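Local coordinates for 5-Carboxyvanillate Decarboxylase (Novosphingobium aromaticivorans, PDB 4QRN), which probably removes a carboxyl group from 5-carboxyvanillate, as a metal-dependent carboxy-lyase of the amidohydrolase family, here holding manganese and a nitro-substituted vanillate analogue, at residues 44-52 with 128-136. Residues are numbered along the deposited sequence; the frame is centred on the assembly and turned at random. Where two conformers were deposited one is given.
Sequences FATREIIDV and LATRANDTL
Glu48 and Arg131 form a side-on salt bridge between two helices. Arg131 NE donates to Glu48 OE2 at 2.8 Å, close to the guanidinium plane and on the syn lone pair of that oxygen. Arg131 NH2 reaches the other oxygen, Glu48 OE1, at 3.0 Å. The carboxylate and guanidinium planes are 38° apart, so the pair is twisted rather than flat. Glu48 CG lies between its backbone N and carbonyl carbon (chi1 62°), and the chain then runs extended toward Arg131. Arg131 bends at chi3, which turns its NE edge to the acid. Glu48 OE2 also accepts from a water at 2.7 Å. This water bonds to Thr46 OG1 and donates weakly to Leu128 O. Thr46 is the N-cap of helix 47-59, and its OG1 accepts a weak bond from Ile49 N. With an alanine here in place of Glu48, the Arg131 guanidinium would probably lose this carboxylate and turn more freely, and the water would lose an acceptor.

The contact belongs to the (beta/alpha)8 barrel of the amidohydrolase family. Helices 47-59 and 122-142 follow the neighbouring parallel strands 38-44 and 106-111 and pack side by side outside them. The axes of segments 47-52 and 128-136 run roughly antiparallel, at 149°. Phe44 ends strand 38-44, and its side chain lies about 11 Å from the bound manganese ion.

Apolar side chains fill the layer beside the salt bridge. Ile49 and Leu128 lie side by side, pointing opposite ways, with Ile49 CG1 4.0 Å from Leu128 CB. The branches of Leu128 part: CD1 meets Val52 CG2 at 3.7 Å, and CD2 lies against the Glu48 carboxylate. Ile49 CD1 and Thr46 CG2 both approach Ala132 CB. Further along, the Phe44 side chain lies nearly perpendicular to that of Leu136, its CE1 3.8 Å from Leu136 CD1.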
# COMPACT_ATOMS: atom_id res chain seq x y z
N PHE A 44 9.09 21.43 9.27
CA PHE A 44 9.54 22.16 10.46
C PHE A 44 8.50 21.99 11.55
O PHE A 44 7.37 21.54 11.29
CB PHE A 44 9.78 23.65 10.17
CG PHE A 44 8.53 24.43 9.98
CD1 PHE A 44 7.92 24.45 8.72
CD2 PHE A 44 7.93 25.11 11.03
CE1 PHE A 44 6.73 25.10 8.50
CE2 PHE A 44 6.70 25.80 10.81
CZ PHE A 44 6.11 25.79 9.54
N ALA A 45 8.87 22.33 12.79
CA ALA A 45 7.97 22.27 13.93
C ALA A 45 8.02 23.58 14.67
O ALA A 45 8.99 24.34 14.52
CB ALA A 45 8.39 21.15 14.89
N THR A 46 7.00 23.84 15.50
CA THR A 46 7.11 24.90 16.49
C THR A 46 7.08 24.25 17.87
O THR A 46 6.35 23.28 18.12
CB THR A 46 6.01 25.97 16.36
OG1 THR A 46 4.75 25.45 16.81
CG2 THR A 46 5.91 26.50 14.92
N ARG A 47 7.86 24.81 18.77
CA ARG A 47 7.95 24.27 20.11
C ARG A 47 6.60 24.26 20.80
O ARG A 47 6.26 23.30 21.52
CB ARG A 47 8.97 25.08 20.92
CG ARG A 47 9.32 24.53 22.31
CD ARG A 47 10.08 23.21 22.22
NE ARG A 47 9.20 22.13 22.60
CZ ARG A 47 9.57 20.86 22.73
NH1 ARG A 47 10.81 20.47 22.45
NH2 ARG A 47 8.67 19.97 23.13
N GLU A 48 5.82 25.32 20.61
CA GLU A 48 4.54 25.38 21.32
C GLU A 48 3.56 24.31 20.83
O GLU A 48 2.78 23.79 21.64
CB GLU A 48 3.91 26.77 21.26
CG GLU A 48 3.58 27.25 19.89
CD GLU A 48 3.09 28.68 19.87
OE1 GLU A 48 3.12 29.37 20.92
OE2 GLU A 48 2.67 29.14 18.77
N ILE A 49 3.63 23.92 19.55
CA ILE A 49 2.74 22.85 19.08
C ILE A 49 3.23 21.50 19.60
O ILE A 49 2.43 20.69 20.03
CB ILE A 49 2.56 22.90 17.55
CG1 ILE A 49 1.69 24.12 17.19
CG2 ILE A 49 1.89 21.60 17.03
CD1 ILE A 49 1.60 24.41 15.72
N ILE A 50 4.54 21.24 19.58
CA ILE A 50 5.04 20.00 20.17
C ILE A 50 4.65 19.92 21.66
O ILE A 50 4.28 18.85 22.14
CB ILE A 50 6.57 19.81 19.97
CG1 ILE A 50 6.97 19.91 18.48
CG2 ILE A 50 7.03 18.46 20.55
CD1 ILE A 50 6.20 19.00 17.54
N ASP A 51 4.70 21.05 22.36
CA ASP A 51 4.28 21.05 23.76
C ASP A 51 2.80 20.69 23.91
O ASP A 51 2.42 20.04 24.88
CB ASP A 51 4.53 22.42 24.39
CG ASP A 51 5.99 22.69 24.65
OD1 ASP A 51 6.81 21.75 24.58
OD2 ASP A 51 6.31 23.86 24.94
N VAL A 52 1.94 21.09 22.96
CA VAL A 52 0.55 20.65 23.00
C VAL A 52 0.46 19.14 22.81
O VAL A 52 -0.31 18.48 23.53
CB VAL A 52 -0.33 21.36 21.94
CG1 VAL A 52 -1.74 20.74 21.91
CG2 VAL A 52 -0.40 22.85 22.24
N LEU A 128 -2.93 28.48 17.06
CA LEU A 128 -1.60 27.92 16.86
C LEU A 128 -1.27 27.79 15.38
O LEU A 128 -0.12 27.94 15.00
CB LEU A 128 -1.45 26.58 17.59
CG LEU A 128 -1.45 26.72 19.12
CD1 LEU A 128 -1.31 25.35 19.73
CD2 LEU A 128 -0.36 27.67 19.63
N ALA A 129 -2.26 27.48 14.55
CA ALA A 129 -2.01 27.43 13.10
C ALA A 129 -1.66 28.83 12.59
O ALA A 129 -0.77 28.98 11.76
CB ALA A 129 -3.22 26.89 12.37
N THR A 130 -2.39 29.85 13.06
CA THR A 130 -2.09 31.23 12.66
C THR A 130 -0.65 31.58 13.01
O THR A 130 0.08 32.13 12.18
CB THR A 130 -3.04 32.21 13.36
OG1 THR A 130 -4.37 31.97 12.91
CG2 THR A 130 -2.63 33.66 13.08
N ARG A 131 -0.24 31.23 14.23
CA ARG A 131 1.11 31.52 14.68
C ARG A 131 2.16 30.75 13.87
O ARG A 131 3.19 31.31 13.50
CB ARG A 131 1.25 31.24 16.19
CG ARG A 131 0.49 32.27 17.03
CD ARG A 131 0.20 31.74 18.41
NE ARG A 131 1.39 31.62 19.24
CZ ARG A 131 1.95 32.60 19.95
NH1 ARG A 131 1.45 33.83 19.92
NH2 ARG A 131 3.03 32.35 20.68
N ALA A 132 1.89 29.48 13.57
CA ALA A 132 2.83 28.70 12.78
C ALA A 132 2.95 29.27 11.37
O ALA A 132 4.04 29.30 10.80
CB ALA A 132 2.40 27.23 12.71
N ASN A 133 1.82 29.69 10.79
CA ASN A 133 1.85 30.28 9.47
C ASN A 133 2.62 31.59 9.47
O ASN A 133 3.42 31.86 8.57
CB ASN A 133 0.42 30.46 8.96
CG ASN A 133 -0.20 29.15 8.51
OD1 ASN A 133 0.51 28.20 8.17
ND2 ASN A 133 -1.51 29.09 8.50
N ASP A 134 2.40 32.44 10.48
CA ASP A 134 3.14 33.68 10.55
C ASP A 134 4.65 33.43 10.77
O ASP A 134 5.48 34.13 10.19
CB ASP A 134 2.58 34.56 11.68
CG ASP A 134 1.21 35.12 11.37
OD1 ASP A 134 0.80 35.11 10.19
OD2 ASP A 134 0.55 35.61 12.31
N THR A 135 4.99 32.45 11.60
CA THR A 135 6.39 32.10 11.82
C THR A 135 7.05 31.64 10.52
O THR A 135 8.16 32.07 10.19
CB THR A 135 6.47 31.02 12.90
OG1 THR A 135 6.03 31.59 14.14
CG2 THR A 135 7.89 30.45 13.04
N LEU A 136 6.36 30.79 9.77
CA LEU A 136 6.88 30.34 8.48
C LEU A 136 7.03 31.52 7.51
O LEU A 136 8.05 31.63 6.82
CB LEU A 136 5.93 29.30 7.91
CG LEU A 136 6.29 28.77 6.51
CD1 LEU A 136 7.71 28.20 6.46
CD2 LEU A 136 5.27 27.75 6.09
O HOH W 1 2.82 27.67 16.48